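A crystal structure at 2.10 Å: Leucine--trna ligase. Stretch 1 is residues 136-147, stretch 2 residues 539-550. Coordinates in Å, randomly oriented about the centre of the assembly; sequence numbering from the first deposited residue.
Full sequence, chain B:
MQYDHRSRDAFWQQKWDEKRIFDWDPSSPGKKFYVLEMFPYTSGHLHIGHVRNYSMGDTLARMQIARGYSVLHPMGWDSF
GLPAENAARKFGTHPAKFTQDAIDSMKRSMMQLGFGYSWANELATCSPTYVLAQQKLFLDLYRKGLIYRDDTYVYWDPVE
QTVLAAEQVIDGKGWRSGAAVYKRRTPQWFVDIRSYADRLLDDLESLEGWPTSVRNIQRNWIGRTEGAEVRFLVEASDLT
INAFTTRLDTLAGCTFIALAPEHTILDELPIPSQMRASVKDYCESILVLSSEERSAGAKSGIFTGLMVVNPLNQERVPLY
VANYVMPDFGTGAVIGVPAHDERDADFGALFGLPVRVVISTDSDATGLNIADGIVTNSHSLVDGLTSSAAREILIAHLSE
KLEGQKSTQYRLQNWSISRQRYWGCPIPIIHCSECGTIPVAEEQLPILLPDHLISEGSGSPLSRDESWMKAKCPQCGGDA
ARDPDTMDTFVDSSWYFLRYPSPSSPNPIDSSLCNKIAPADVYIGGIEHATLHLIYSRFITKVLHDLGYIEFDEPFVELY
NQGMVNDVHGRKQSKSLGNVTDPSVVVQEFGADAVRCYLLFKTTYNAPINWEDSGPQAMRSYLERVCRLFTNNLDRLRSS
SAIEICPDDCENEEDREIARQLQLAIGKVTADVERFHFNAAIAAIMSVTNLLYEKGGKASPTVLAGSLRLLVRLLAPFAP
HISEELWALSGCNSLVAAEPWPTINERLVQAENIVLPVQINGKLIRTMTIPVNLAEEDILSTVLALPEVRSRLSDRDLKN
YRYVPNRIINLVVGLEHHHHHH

Stretch 1 136-147: KLFLDLYRKGLI
Stretch 2 539-550: FITKVLHDLGYI

Two helix ends, nearly 400 residues apart in sequence, pack across each other. Helix 136-143 and helix 539-546 both begin earlier in the chain; their N-to-C directions make an angle of 71°, and their axes approach to 11.8 Å. The nearest CA pair is Leu 146 CA with Val 543 CA, at 8.2 Å.

Each helix ends in a turn through a glycine. Gly 145 (phi/psi 80/3) and Gly 548 (99/-2) have positive phi, where a CB would jam against the preceding carbonyl O. At Gly 548 the turn is a Schellman motif: Gly 548 N bonds His 545 O and Tyr 549 N bonds Leu 544 O, both at 2.9 Å.

Leu 141 lies at the centre of the apolar contact. Its CA-to-CB bond points sideways, but chi1 -85° (m) and chi2 65° (p) bring its end nearer: CG lies 4.0 Å from Val 543 CG1, CD1 3.9 Å from Leu 547 CD1 (m, t), and CD2 4.2 Å from Ile 540 CD1. Val 543 CG1 (chi1 t) also lies 3.7 Å from Leu 146 CD1. Leu 137 (m, t) places CD2 4.0 Å from Leu 544 CD2 and 3.7 Å from Tyr 549 CZ. Branched, uncharged side chains suit these places because their methyl groups pack without leaving a polar atom to satisfy.

Tyr 549 (chi1 m, chi2 85°) does two jobs: its ring carbon packs on Leu 137, while its OH donates to Asp 140 OD2 at 2.4 Å, a very short hydrogen bond at the ring edge. Asp 140 (chi1 t) divides its carboxylate. Lys 144, one turn on, folds back (chi1 and chi2 both m), so that NZ forms a salt bridge with Asp 140 OD1 at 2.8 Å. A water donates to Asp 140 OD2 at 2.9 Å and weakly to Leu 547 O at 3.4 Å, linking the stretches.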

# COMPACT_ATOMS: atom_id res chain seq x y z
N LYS B 136 10.19 -11.29 20.53
CA LYS B 136 9.99 -12.74 20.35
C LYS B 136 10.09 -13.15 18.95
O LYS B 136 10.77 -14.16 18.63
CB LYS B 136 8.66 -13.23 20.88
CG LYS B 136 8.53 -13.10 22.37
CD LYS B 136 7.19 -13.69 22.78
CE LYS B 136 6.95 -13.52 24.25
NZ LYS B 136 5.96 -14.52 24.72
N LEU B 137 9.44 -12.38 18.07
CA LEU B 137 9.54 -12.69 16.64
C LEU B 137 10.99 -12.58 16.17
O LEU B 137 11.47 -13.41 15.42
CB LEU B 137 8.66 -11.77 15.80
CG LEU B 137 7.15 -11.99 15.79
CD1 LEU B 137 6.60 -11.09 14.69
CD2 LEU B 137 6.80 -13.44 15.51
N PHE B 138 11.71 -11.54 16.63
CA PHE B 138 13.12 -11.38 16.19
C PHE B 138 13.91 -12.62 16.60
O PHE B 138 14.69 -13.15 15.78
CB PHE B 138 13.70 -10.14 16.80
CG PHE B 138 15.14 -9.91 16.47
CD1 PHE B 138 16.16 -10.63 17.11
CD2 PHE B 138 15.52 -8.89 15.59
CE1 PHE B 138 17.50 -10.40 16.80
CE2 PHE B 138 16.85 -8.64 15.32
CZ PHE B 138 17.83 -9.40 15.91
N LEU B 139 13.71 -13.08 17.83
CA LEU B 139 14.50 -14.24 18.34
C LEU B 139 14.14 -15.53 17.64
O LEU B 139 15.03 -16.37 17.36
CB LEU B 139 14.39 -14.38 19.86
CG LEU B 139 15.11 -13.23 20.57
CD1 LEU B 139 14.88 -13.30 22.06
CD2 LEU B 139 16.61 -13.24 20.27
N ASP B 140 12.87 -15.68 17.29
CA ASP B 140 12.47 -16.84 16.41
C ASP B 140 13.16 -16.81 15.05
O ASP B 140 13.82 -17.79 14.63
CB ASP B 140 10.96 -16.97 16.36
CG ASP B 140 10.49 -18.33 15.85
OD1 ASP B 140 11.23 -19.33 15.95
OD2 ASP B 140 9.37 -18.38 15.30
N LEU B 141 13.14 -15.66 14.39
CA LEU B 141 13.81 -15.55 13.09
C LEU B 141 15.32 -15.72 13.21
O LEU B 141 15.97 -16.28 12.30
CB LEU B 141 13.47 -14.22 12.40
CG LEU B 141 12.15 -14.23 11.58
CD1 LEU B 141 10.86 -14.43 12.38
CD2 LEU B 141 12.09 -12.91 10.82
N TYR B 142 15.89 -15.21 14.32
CA TYR B 142 17.31 -15.44 14.62
C TYR B 142 17.63 -16.93 14.82
O TYR B 142 18.53 -17.44 14.16
CB TYR B 142 17.75 -14.63 15.85
CG TYR B 142 19.20 -14.84 16.25
CD1 TYR B 142 20.27 -14.54 15.38
CD2 TYR B 142 19.50 -15.33 17.51
CE1 TYR B 142 21.60 -14.76 15.76
CE2 TYR B 142 20.81 -15.54 17.91
CZ TYR B 142 21.84 -15.26 17.04
OH TYR B 142 23.08 -15.47 17.52
N ARG B 143 16.91 -17.63 15.69
CA ARG B 143 17.09 -19.12 15.81
C ARG B 143 16.96 -19.92 14.50
O ARG B 143 17.67 -20.88 14.31
CB ARG B 143 16.13 -19.74 16.82
CG ARG B 143 16.41 -19.28 18.24
CD ARG B 143 15.80 -20.16 19.33
NE ARG B 143 16.33 -19.75 20.65
CZ ARG B 143 17.55 -20.05 21.14
NH1 ARG B 143 18.42 -20.80 20.44
NH2 ARG B 143 17.91 -19.60 22.34
N LYS B 144 16.06 -19.52 13.61
CA LYS B 144 15.87 -20.26 12.36
C LYS B 144 16.78 -19.78 11.23
O LYS B 144 16.60 -20.20 10.10
CB LYS B 144 14.41 -20.20 11.87
CG LYS B 144 13.36 -20.54 12.92
CD LYS B 144 13.26 -22.02 13.22
CE LYS B 144 12.83 -22.28 14.67
NZ LYS B 144 11.42 -21.89 14.92
N GLY B 145 17.71 -18.88 11.51
CA GLY B 145 18.64 -18.42 10.48
C GLY B 145 18.11 -17.35 9.52
O GLY B 145 18.84 -16.96 8.64
N LEU B 146 16.90 -16.85 9.69
CA LEU B 146 16.38 -15.79 8.82
C LEU B 146 16.97 -14.43 9.17
O LEU B 146 17.21 -13.62 8.29
CB LEU B 146 14.86 -15.75 8.86
CG LEU B 146 14.33 -17.01 8.18
CD1 LEU B 146 13.11 -17.55 8.89
CD2 LEU B 146 14.10 -16.76 6.70
N ILE B 147 17.27 -14.21 10.45
CA ILE B 147 17.99 -13.03 10.88
C ILE B 147 19.40 -13.46 11.27
O ILE B 147 19.58 -14.46 12.01
CB ILE B 147 17.30 -12.29 12.04
CG1 ILE B 147 16.06 -11.54 11.51
CG2 ILE B 147 18.27 -11.29 12.72
CD1 ILE B 147 15.17 -10.94 12.59
N PHE B 539 7.34 -9.96 2.35
CA PHE B 539 8.43 -10.85 2.75
C PHE B 539 8.17 -11.48 4.14
O PHE B 539 8.29 -12.69 4.33
CB PHE B 539 9.76 -10.08 2.73
CG PHE B 539 10.87 -10.77 3.48
CD1 PHE B 539 11.21 -12.08 3.20
CD2 PHE B 539 11.58 -10.10 4.47
CE1 PHE B 539 12.25 -12.72 3.87
CE2 PHE B 539 12.61 -10.74 5.17
CZ PHE B 539 12.94 -12.05 4.86
N ILE B 540 7.73 -10.68 5.08
CA ILE B 540 7.62 -11.17 6.47
C ILE B 540 6.40 -12.08 6.56
O ILE B 540 6.40 -13.01 7.39
CB ILE B 540 7.65 -10.00 7.50
CG1 ILE B 540 9.09 -9.47 7.61
CG2 ILE B 540 7.12 -10.34 8.88
CD1 ILE B 540 10.12 -10.47 8.04
N THR B 541 5.41 -11.88 5.68
CA THR B 541 4.23 -12.76 5.67
C THR B 541 4.60 -14.17 5.24
O THR B 541 4.23 -15.16 5.88
CB THR B 541 3.09 -12.11 4.87
OG1 THR B 541 2.70 -10.89 5.54
CG2 THR B 541 1.85 -13.07 4.77
N LYS B 542 5.45 -14.27 4.24
CA LYS B 542 5.94 -15.56 3.78
C LYS B 542 6.80 -16.23 4.84
O LYS B 542 6.69 -17.42 5.09
CB LYS B 542 6.72 -15.36 2.47
CG LYS B 542 5.80 -14.78 1.36
CD LYS B 542 6.46 -14.78 0.02
CE LYS B 542 5.62 -14.12 -1.08
NZ LYS B 542 4.23 -14.67 -1.17
N VAL B 543 7.66 -15.47 5.47
CA VAL B 543 8.49 -16.00 6.55
C VAL B 543 7.59 -16.55 7.66
O VAL B 543 7.76 -17.70 8.05
CB VAL B 543 9.48 -14.92 7.11
CG1 VAL B 543 10.16 -15.42 8.37
CG2 VAL B 543 10.51 -14.59 6.07
N LEU B 544 6.62 -15.77 8.12
CA LEU B 544 5.76 -16.21 9.19
C LEU B 544 4.87 -17.37 8.79
O LEU B 544 4.51 -18.21 9.64
CB LEU B 544 4.91 -15.03 9.77
CG LEU B 544 5.71 -13.86 10.38
CD1 LEU B 544 4.80 -12.67 10.66
CD2 LEU B 544 6.45 -14.30 11.65
N HIS B 545 4.49 -17.41 7.52
CA HIS B 545 3.76 -18.56 6.95
C HIS B 545 4.63 -19.81 7.09
O HIS B 545 4.29 -20.74 7.84
CB HIS B 545 3.39 -18.26 5.49
CG HIS B 545 2.70 -19.38 4.78
ND1 HIS B 545 2.73 -19.51 3.41
CD2 HIS B 545 1.95 -20.41 5.23
CE1 HIS B 545 2.02 -20.57 3.05
NE2 HIS B 545 1.54 -21.13 4.14
N ASP B 546 5.81 -19.78 6.50
CA ASP B 546 6.72 -20.93 6.61
C ASP B 546 7.00 -21.35 8.06
O ASP B 546 7.16 -22.53 8.31
CB ASP B 546 8.07 -20.66 5.96
CG ASP B 546 7.98 -20.32 4.52
OD1 ASP B 546 6.94 -20.54 3.85
OD2 ASP B 546 9.00 -19.77 4.04
N LEU B 547 7.02 -20.42 9.01
CA LEU B 547 7.31 -20.81 10.39
C LEU B 547 6.09 -21.19 11.19
O LEU B 547 6.23 -21.44 12.37
CB LEU B 547 8.00 -19.68 11.13
CG LEU B 547 9.29 -19.13 10.57
CD1 LEU B 547 9.79 -18.07 11.54
CD2 LEU B 547 10.32 -20.19 10.37
N GLY B 548 4.89 -21.16 10.61
CA GLY B 548 3.70 -21.68 11.31
C GLY B 548 2.79 -20.67 11.97
O GLY B 548 1.74 -21.05 12.52
N TYR B 549 3.13 -19.38 11.93
CA TYR B 549 2.24 -18.43 12.61
C TYR B 549 0.88 -18.26 11.91
O TYR B 549 -0.15 -17.96 12.56
CB TYR B 549 2.92 -17.09 12.72
CG TYR B 549 4.15 -17.07 13.65
CD1 TYR B 549 5.39 -17.44 13.17
CD2 TYR B 549 4.03 -16.73 14.99
CE1 TYR B 549 6.49 -17.45 13.99
CE2 TYR B 549 5.14 -16.74 15.83
CZ TYR B 549 6.36 -17.11 15.32
OH TYR B 549 7.50 -17.10 16.07
N ILE B 550 0.91 -18.37 10.58
CA ILE B 550 -0.24 -18.14 9.77
C ILE B 550 -0.27 -19.14 8.65
O ILE B 550 0.73 -19.75 8.38
CB ILE B 550 -0.23 -16.72 9.18
CG1 ILE B 550 1.07 -16.45 8.43
CG2 ILE B 550 -0.41 -15.71 10.28
CD1 ILE B 550 1.20 -15.06 7.86
O HOH W 1 8.67 -21.12 14.67